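Local coordinates for leucine aminopeptidase 2 (Saccharomyces cerevisiae, PDB 2XQ0), which cleaves di- and tripeptides preferentially as a zinc-dependent aminopeptidase of the M1 family and has low epoxide hydrolase activity in vitro, at residues 79-84 with 105-110; 479-484 with 540-545. All coordinates share one frame; numbering follows the deposited sequence.

Interaction 1 of 2, residues 79-84 with 105-110; sequences VHIDGS and NASCND
Ile81 reaches Asn105 and Ser107 with two different branches, and these apolar touches make up most of the contact. Its CG2 methyl meets CB of Ser107 at 3.6 Å. The longer branch does the rest: CD1 comes within 3.6 Å of CB of Asn105 and within 3.8 Å of that residue's CA. With CG2 anti to the backbone N and the CG1 arm extended (chi2 166°), the side chain forks, one methyl to Ser107 and the other to Asn105. A beta-branched, wholly apolar residue suits this buried strand end, where Leu114, Ala86 and Ile103 of neighbouring strands also touch it. Ser107 answers with its methylene carbon, and a small residue lets the loop come in close.

A looser contact is made by Asp82, whose OD2 lies 4.0 Å from Ser107 CB, a van der Waals approach and not a bond. The same carboxylate is held by its other oxygen, since OD1 accepts a hydrogen bond from the backbone N of Thr113 on strand 111-120.

No hydrogen bond links the two segments. Within 79-84, Ile81 N donates to Ser84 O (2.8 Å) and Ser84 N to Ile81 O (3.0 Å), closing a type I' turn, which backbone pairing of Asp82 with Thr113 ties to strand 111-120. Both central residues of such a turn need positive phi: Gly83, without a CB, takes it easily (77°), and Asp82 is among the residues that tolerate it (50°).

The turn makes strands 74-81 and 84-90 a tight two-residue beta hairpin. Segment 105-110 passes over its end on the way from strand 101-104 to strand 111-120, the long connection of a Greek key within the large sheet of the M1 N-terminal domain.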
ATOM      1  N   VAL A  79       3.936  31.679 -13.456  1.00 28.39           N
ATOM      2  CA  VAL A  79       4.827  31.550 -12.307  1.00 30.81           C
ATOM      3  C   VAL A  79       5.252  32.929 -11.798  1.00 32.56           C
ATOM      4  O   VAL A  79       5.672  33.792 -12.587  1.00 39.20           O
ATOM      5  CB  VAL A  79       6.110  30.808 -12.677  1.00 27.08           C
ATOM      6  CG1 VAL A  79       6.995  30.684 -11.446  1.00 25.66           C
ATOM      7  CG2 VAL A  79       5.799  29.434 -13.276  1.00 26.14           C
ATOM      8  N   HIS A  80       5.164  33.122 -10.487  1.00 32.85           N
ATOM      9  CA  HIS A  80       5.604  34.362  -9.850  1.00 31.89           C
ATOM     10  C   HIS A  80       6.579  34.041  -8.723  1.00 34.35           C
ATOM     11  O   HIS A  80       6.399  33.064  -7.989  1.00 35.36           O
ATOM     12  CB  HIS A  80       4.418  35.102  -9.246  1.00 33.44           C
ATOM     13  CG  HIS A  80       3.508  35.732 -10.249  1.00 39.08           C
ATOM     14  ND1 HIS A  80       2.464  35.051 -10.836  1.00 39.01           N
ATOM     15  CD2 HIS A  80       3.460  36.991 -10.741  1.00 42.81           C
ATOM     16  CE1 HIS A  80       1.824  35.859 -11.661  1.00 46.66           C
ATOM     17  NE2 HIS A  80       2.408  37.042 -11.625  1.00 48.43           N
ATOM     18  N   ILE A  81       7.619  34.855  -8.601  1.00 34.99           N
ATOM     19  CA  ILE A  81       8.500  34.828  -7.439  1.00 32.08           C
ATOM     20  C   ILE A  81       8.461  36.200  -6.756  1.00 38.17           C
ATOM     21  O   ILE A  81       8.661  37.226  -7.397  1.00 36.35           O
ATOM     22  CB  ILE A  81       9.937  34.466  -7.827  1.00 40.75           C
ATOM     23  CG1 ILE A  81      10.002  32.995  -8.268  1.00 42.12           C
ATOM     24  CG2 ILE A  81      10.874  34.711  -6.653  1.00 36.80           C
ATOM     25  CD1 ILE A  81      11.290  32.605  -8.985  1.00 37.24           C
ATOM     26  N   ASP A  82       8.170  36.213  -5.463  1.00 39.29           N
ATOM     27  CA  ASP A  82       8.048  37.463  -4.731  1.00 47.15           C
ATOM     28  C   ASP A  82       7.123  38.461  -5.430  1.00 49.29           C
ATOM     29  O   ASP A  82       7.473  39.625  -5.605  1.00 62.76           O
ATOM     30  CB  ASP A  82       9.433  38.073  -4.517  1.00 42.42           C
ATOM     31  CG  ASP A  82      10.277  37.253  -3.571  1.00 43.71           C
ATOM     32  OD1 ASP A  82       9.702  36.386  -2.873  1.00 48.31           O
ATOM     33  OD2 ASP A  82      11.505  37.463  -3.520  1.00 49.87           O
ATOM     34  N   GLY A  83       5.947  37.994  -5.832  1.00 45.72           N
ATOM     35  CA  GLY A  83       4.953  38.850  -6.451  1.00 48.17           C
ATOM     36  C   GLY A  83       5.212  39.204  -7.906  1.00 54.47           C
ATOM     37  O   GLY A  83       4.335  39.764  -8.569  1.00 59.81           O
ATOM     38  N   SER A  84       6.402  38.887  -8.415  1.00 45.93           N
ATOM     39  CA  SER A  84       6.750  39.266  -9.782  1.00 45.12           C
ATOM     40  C   SER A  84       6.782  38.080 -10.734  1.00 36.29           C
ATOM     41  O   SER A  84       7.195  36.998 -10.359  1.00 37.42           O
ATOM     42  CB  SER A  84       8.094  40.001  -9.826  1.00 55.20           C
ATOM     43  OG  SER A  84       7.989  41.303  -9.278  1.00 61.00           O
ATOM     44  N   ASN A 105      15.151  32.001 -11.210  1.00 42.89           N
ATOM     45  CA  ASN A 105      14.919  32.771  -9.989  1.00 55.10           C
ATOM     46  C   ASN A 105      15.910  33.917  -9.787  1.00 69.72           C
ATOM     47  O   ASN A 105      16.992  33.743  -9.220  1.00 71.34           O
ATOM     48  CB  ASN A 105      14.800  31.884  -8.741  1.00 56.85           C
ATOM     49  CG  ASN A 105      16.037  31.063  -8.479  1.00 65.81           C
ATOM     50  OD1 ASN A 105      16.759  30.685  -9.401  1.00 78.18           O
ATOM     51  ND2 ASN A 105      16.285  30.770  -7.209  1.00 65.86           N
ATOM     52  N   ALA A 106      15.521  35.092 -10.274  1.00 76.01           N
ATOM     53  CA  ALA A 106      16.301  36.305 -10.081  1.00 79.98           C
ATOM     54  C   ALA A 106      15.936  36.958  -8.749  1.00 80.88           C
ATOM     55  O   ALA A 106      16.251  38.125  -8.514  1.00 80.94           O
ATOM     56  CB  ALA A 106      16.069  37.271 -11.232  1.00 77.22           C
ATOM     57  N   SER A 107      15.267  36.197  -7.883  1.00 77.11           N
ATOM     58  CA  SER A 107      14.887  36.688  -6.562  1.00 71.56           C
ATOM     59  C   SER A 107      16.104  37.239  -5.836  1.00 75.13           C
ATOM     60  O   SER A 107      17.217  36.731  -5.983  1.00 67.94           O
ATOM     61  CB  SER A 107      14.232  35.583  -5.731  1.00 66.35           C
ATOM     62  OG  SER A 107      15.155  34.558  -5.416  1.00 59.22           O
ATOM     63  N   CYS A 108      15.883  38.284  -5.048  1.00 84.62           N
ATOM     64  CA  CYS A 108      16.975  39.003  -4.411  1.00 86.06           C
ATOM     65  C   CYS A 108      17.586  38.228  -3.247  1.00 80.63           C
ATOM     66  O   CYS A 108      18.810  38.159  -3.114  1.00 81.99           O
ATOM     67  CB  CYS A 108      16.504  40.384  -3.951  1.00 87.22           C
ATOM     68  SG  CYS A 108      16.022  41.494  -5.304  1.00 94.03           S
ATOM     69  N   ASN A 109      16.739  37.631  -2.416  1.00 63.91           N
ATOM     70  CA  ASN A 109      17.211  37.006  -1.184  1.00 65.35           C
ATOM     71  C   ASN A 109      17.238  35.489  -1.209  1.00 61.42           C
ATOM     72  O   ASN A 109      16.638  34.861  -2.082  1.00 61.28           O
ATOM     73  CB  ASN A 109      16.378  37.482   0.001  1.00 70.68           C
ATOM     74  CG  ASN A 109      16.405  38.985   0.150  1.00 77.74           C
ATOM     75  OD1 ASN A 109      17.110  39.520   1.001  1.00 81.76           O
ATOM     76  ND2 ASN A 109      15.646  39.678  -0.693  1.00 77.07           N
ATOM     77  N   ASP A 110      17.942  34.907  -0.241  1.00 61.28           N
ATOM     78  CA  ASP A 110      18.018  33.455  -0.109  1.00 59.54           C
ATOM     79  C   ASP A 110      16.648  32.866   0.185  1.00 48.82           C
ATOM     80  O   ASP A 110      16.296  31.808  -0.343  1.00 47.13           O
ATOM     81  CB  ASP A 110      19.007  33.053   0.985  1.00 65.22           C
ATOM     82  CG  ASP A 110      20.448  33.103   0.516  1.00 76.43           C
ATOM     83  OD1 ASP A 110      20.705  33.623  -0.595  1.00 81.66           O
ATOM     84  OD2 ASP A 110      21.325  32.619   1.263  1.00 77.19           O
TER

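Interaction 2 of 2, residues 479-484 with 540-545; sequences DKWVEM and SRALLD
Helix-to-helix packing in the all-helical C-terminal part of the enzyme, as in leukotriene A4 hydrolase, sets Trp481 of helix 469-484 against Leu543 and Ala542 of helix 537-546. The central element is a CH-pi contact: Leu543 CD2 lies 3.3 Å from the centroid of the indole's six-membered ring, with the approach only 15° off the ring normal. The methyl therefore sits squarely over the face. Leucine suits the place because its branched end supplies a methyl one carbon beyond CG; with CG anti to the backbone N (chi1 -168°), that methyl is carried over the indole although the CB bond itself does not aim at the other helix. The far end of the indole reaches in to the backbone, where CH2 is 3.6 Å from Leu543 N. Ala542 is small enough to admit it, its CB 4.5 Å from the same CH2. Phe498 stacks on the indole, and Leu518 of helix 508-519 touches both Trp481 and Leu543. Were Trp481 cut back to an alanine here, a gap beside Leu543 and Phe498 is likely to open and Tyr547 to lose a hydrogen-bond donor. That bond satisfies the one polar atom of the buried ring, NE1, which donates to the hydroxyl OH of Tyr547.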
ATOM      1  N   ASP A 479      -4.758 -31.315   3.234  1.00 36.60           N
ATOM      2  CA  ASP A 479      -4.203 -32.635   2.948  1.00 34.70           C
ATOM      3  C   ASP A 479      -5.306 -33.707   2.926  1.00 34.09           C
ATOM      4  O   ASP A 479      -5.407 -34.499   1.986  1.00 37.90           O
ATOM      5  CB  ASP A 479      -3.113 -32.984   3.967  1.00 45.08           C
ATOM      6  CG  ASP A 479      -1.928 -32.027   3.910  1.00 54.62           C
ATOM      7  OD1 ASP A 479      -1.823 -31.269   2.925  1.00 58.61           O
ATOM      8  OD2 ASP A 479      -1.095 -32.034   4.847  1.00 56.23           O
ATOM      9  N   LYS A 480      -6.146 -33.712   3.956  1.00 36.48           N
ATOM     10  CA  LYS A 480      -7.233 -34.686   4.075  1.00 33.78           C
ATOM     11  C   LYS A 480      -8.198 -34.623   2.886  1.00 37.89           C
ATOM     12  O   LYS A 480      -8.613 -35.660   2.359  1.00 45.09           O
ATOM     13  CB  LYS A 480      -7.997 -34.472   5.383  1.00 33.42           C
ATOM     14  CG  LYS A 480      -9.033 -35.549   5.691  1.00 44.15           C
ATOM     15  CD  LYS A 480      -9.887 -35.165   6.913  1.00 51.06           C
ATOM     16  CE  LYS A 480     -11.007 -36.178   7.164  1.00 51.21           C
ATOM     17  NZ  LYS A 480     -11.959 -35.756   8.239  1.00 50.66           N
ATOM     18  N   TRP A 481      -8.559 -33.411   2.473  1.00 35.47           N
ATOM     19  CA  TRP A 481      -9.400 -33.219   1.294  1.00 38.86           C
ATOM     20  C   TRP A 481      -8.728 -33.745   0.043  1.00 43.43           C
ATOM     21  O   TRP A 481      -9.372 -34.395  -0.776  1.00 54.58           O
ATOM     22  CB  TRP A 481      -9.791 -31.745   1.100  1.00 33.79           C
ATOM     23  CG  TRP A 481     -11.100 -31.437   1.740  1.00 32.87           C
ATOM     24  CD1 TRP A 481     -11.308 -30.867   2.966  1.00 32.66           C
ATOM     25  CD2 TRP A 481     -12.393 -31.744   1.213  1.00 37.19           C
ATOM     26  NE1 TRP A 481     -12.661 -30.769   3.220  1.00 40.55           N
ATOM     27  CE2 TRP A 481     -13.345 -31.307   2.158  1.00 49.26           C
ATOM     28  CE3 TRP A 481     -12.840 -32.347   0.032  1.00 45.85           C
ATOM     29  CZ2 TRP A 481     -14.716 -31.447   1.950  1.00 53.78           C
ATOM     30  CZ3 TRP A 481     -14.190 -32.477  -0.173  1.00 48.03           C
ATOM     31  CH2 TRP A 481     -15.116 -32.034   0.781  1.00 54.62           C
ATOM     32  N   VAL A 482      -7.439 -33.455  -0.119  1.00 39.77           N
ATOM     33  CA  VAL A 482      -6.731 -33.924  -1.308  1.00 41.56           C
ATOM     34  C   VAL A 482      -6.757 -35.443  -1.386  1.00 50.48           C
ATOM     35  O   VAL A 482      -6.930 -36.022  -2.462  1.00 61.31           O
ATOM     36  CB  VAL A 482      -5.275 -33.404  -1.360  1.00 40.37           C
ATOM     37  CG1 VAL A 482      -4.527 -34.057  -2.507  1.00 39.98           C
ATOM     38  CG2 VAL A 482      -5.262 -31.890  -1.537  1.00 40.68           C
ATOM     39  N   GLU A 483      -6.609 -36.086  -0.230  1.00 43.29           N
ATOM     40  CA  GLU A 483      -6.555 -37.541  -0.151  1.00 39.76           C
ATOM     41  C   GLU A 483      -7.920 -38.170  -0.428  1.00 45.25           C
ATOM     42  O   GLU A 483      -8.041 -39.086  -1.236  1.00 52.26           O
ATOM     43  CB  GLU A 483      -6.068 -37.963   1.244  1.00 48.83           C
ATOM     44  CG  GLU A 483      -5.341 -39.308   1.283  1.00 70.33           C
ATOM     45  CD  GLU A 483      -3.958 -39.249   0.638  1.00 85.19           C
ATOM     46  OE1 GLU A 483      -3.682 -38.284  -0.111  1.00 89.43           O
ATOM     47  OE2 GLU A 483      -3.145 -40.167   0.882  1.00 88.54           O
ATOM     48  N   MET A 484      -8.942 -37.670   0.260  1.00 40.51           N
ATOM     49  CA  MET A 484     -10.282 -38.232   0.193  1.00 45.38           C
ATOM     50  C   MET A 484     -10.942 -38.051  -1.174  1.00 50.01           C
ATOM     51  O   MET A 484     -11.837 -38.811  -1.547  1.00 49.82           O
ATOM     52  CB  MET A 484     -11.151 -37.638   1.301  1.00 49.56           C
ATOM     53  CG  MET A 484     -10.698 -38.049   2.693  1.00 48.43           C
ATOM     54  SD  MET A 484     -10.667 -39.850   2.862  1.00 41.65           S
ATOM     55  CE  MET A 484      -9.318 -40.044   4.042  1.00 32.91           C
ATOM     56  N   SER A 540     -15.375 -31.516  -5.241  1.00 55.98           N
ATOM     57  CA  SER A 540     -15.280 -30.066  -5.234  1.00 57.19           C
ATOM     58  C   SER A 540     -16.656 -29.462  -4.957  1.00 56.71           C
ATOM     59  O   SER A 540     -16.783 -28.491  -4.213  1.00 54.43           O
ATOM     60  CB  SER A 540     -14.680 -29.550  -6.542  1.00 48.46           C
ATOM     61  OG  SER A 540     -15.438 -29.998  -7.641  1.00 50.19           O
ATOM     62  N   ARG A 541     -17.685 -30.061  -5.539  1.00 47.42           N
ATOM     63  CA  ARG A 541     -19.069 -29.684  -5.247  1.00 60.43           C
ATOM     64  C   ARG A 541     -19.478 -29.982  -3.794  1.00 58.19           C
ATOM     65  O   ARG A 541     -20.162 -29.175  -3.160  1.00 61.36           O
ATOM     66  CB  ARG A 541     -20.039 -30.347  -6.242  1.00 69.38           C
ATOM     67  CG  ARG A 541     -19.910 -29.809  -7.661  1.00 77.13           C
ATOM     68  CD  ARG A 541     -20.854 -30.500  -8.632  1.00 89.81           C
ATOM     69  NE  ARG A 541     -21.068 -29.709  -9.846  1.00 92.03           N
ATOM     70  CZ  ARG A 541     -20.329 -29.802 -10.948  1.00 99.70           C
ATOM     71  NH1 ARG A 541     -19.315 -30.653 -11.006  1.00101.55           N
ATOM     72  NH2 ARG A 541     -20.606 -29.041 -11.999  1.00104.50           N
ATOM     73  N   ALA A 542     -19.057 -31.134  -3.270  1.00 55.90           N
ATOM     74  CA  ALA A 542     -19.306 -31.485  -1.868  1.00 54.31           C
ATOM     75  C   ALA A 542     -18.630 -30.490  -0.919  1.00 56.92           C
ATOM     76  O   ALA A 542     -19.214 -30.089   0.089  1.00 52.46           O
ATOM     77  CB  ALA A 542     -18.833 -32.906  -1.571  1.00 50.66           C
ATOM     78  N   LEU A 543     -17.395 -30.110  -1.251  1.00 58.13           N
ATOM     79  CA  LEU A 543     -16.645 -29.097  -0.502  1.00 58.71           C
ATOM     80  C   LEU A 543     -17.532 -27.873  -0.286  1.00 52.07           C
ATOM     81  O   LEU A 543     -17.846 -27.492   0.844  1.00 41.82           O
ATOM     82  CB  LEU A 543     -15.390 -28.688  -1.293  1.00 54.64           C
ATOM     83  CG  LEU A 543     -14.255 -27.853  -0.675  1.00 55.53           C
ATOM     84  CD1 LEU A 543     -14.758 -26.654   0.116  1.00 49.94           C
ATOM     85  CD2 LEU A 543     -13.316 -28.702   0.168  1.00 48.00           C
ATOM     86  N   LEU A 544     -17.943 -27.273  -1.395  1.00 56.89           N
ATOM     87  CA  LEU A 544     -18.726 -26.040  -1.375  1.00 58.84           C
ATOM     88  C   LEU A 544     -20.030 -26.217  -0.608  1.00 57.28           C
ATOM     89  O   LEU A 544     -20.467 -25.311   0.105  1.00 60.34           O
ATOM     90  CB  LEU A 544     -19.017 -25.578  -2.803  1.00 59.31           C
ATOM     91  CG  LEU A 544     -17.876 -24.942  -3.601  1.00 68.01           C
ATOM     92  CD1 LEU A 544     -16.617 -25.787  -3.581  1.00 66.51           C
ATOM     93  CD2 LEU A 544     -18.327 -24.702  -5.032  1.00 71.25           C
ATOM     94  N   ASP A 545     -20.646 -27.389  -0.763  1.00 46.08           N
ATOM     95  CA  ASP A 545     -21.890 -27.702  -0.066  1.00 58.97           C
ATOM     96  C   ASP A 545     -21.713 -27.777   1.453  1.00 58.53           C
ATOM     97  O   ASP A 545     -22.350 -27.034   2.201  1.00 57.23           O
ATOM     98  CB  ASP A 545     -22.469 -29.017  -0.588  1.00 76.36           C
ATOM     99  CG  ASP A 545     -23.642 -29.499   0.234  1.00 88.46           C
ATOM    100  OD1 ASP A 545     -24.414 -28.644   0.717  1.00 91.47           O
ATOM    101  OD2 ASP A 545     -23.788 -30.733   0.397  1.00 93.49           O
TER

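In the fold
Interaction 1 and interaction 2 lie on opposite sides of the centre of the chain, their centres 72 Å apart and their nearest atoms about 60 Å apart. They share no strand, helix or sheet. They also follow one another along the chain: both segments of interaction 1 come before the zinc ligands His301, His305 and Glu324, and both helices of interaction 2 come after them. One joins a hairpin to a loop at the turn end of strands 74-81 and 84-90 in the large mixed sheet, the other two helices near the far end of the molecule. Both are away from the active site, so each concerns the build of its own domain.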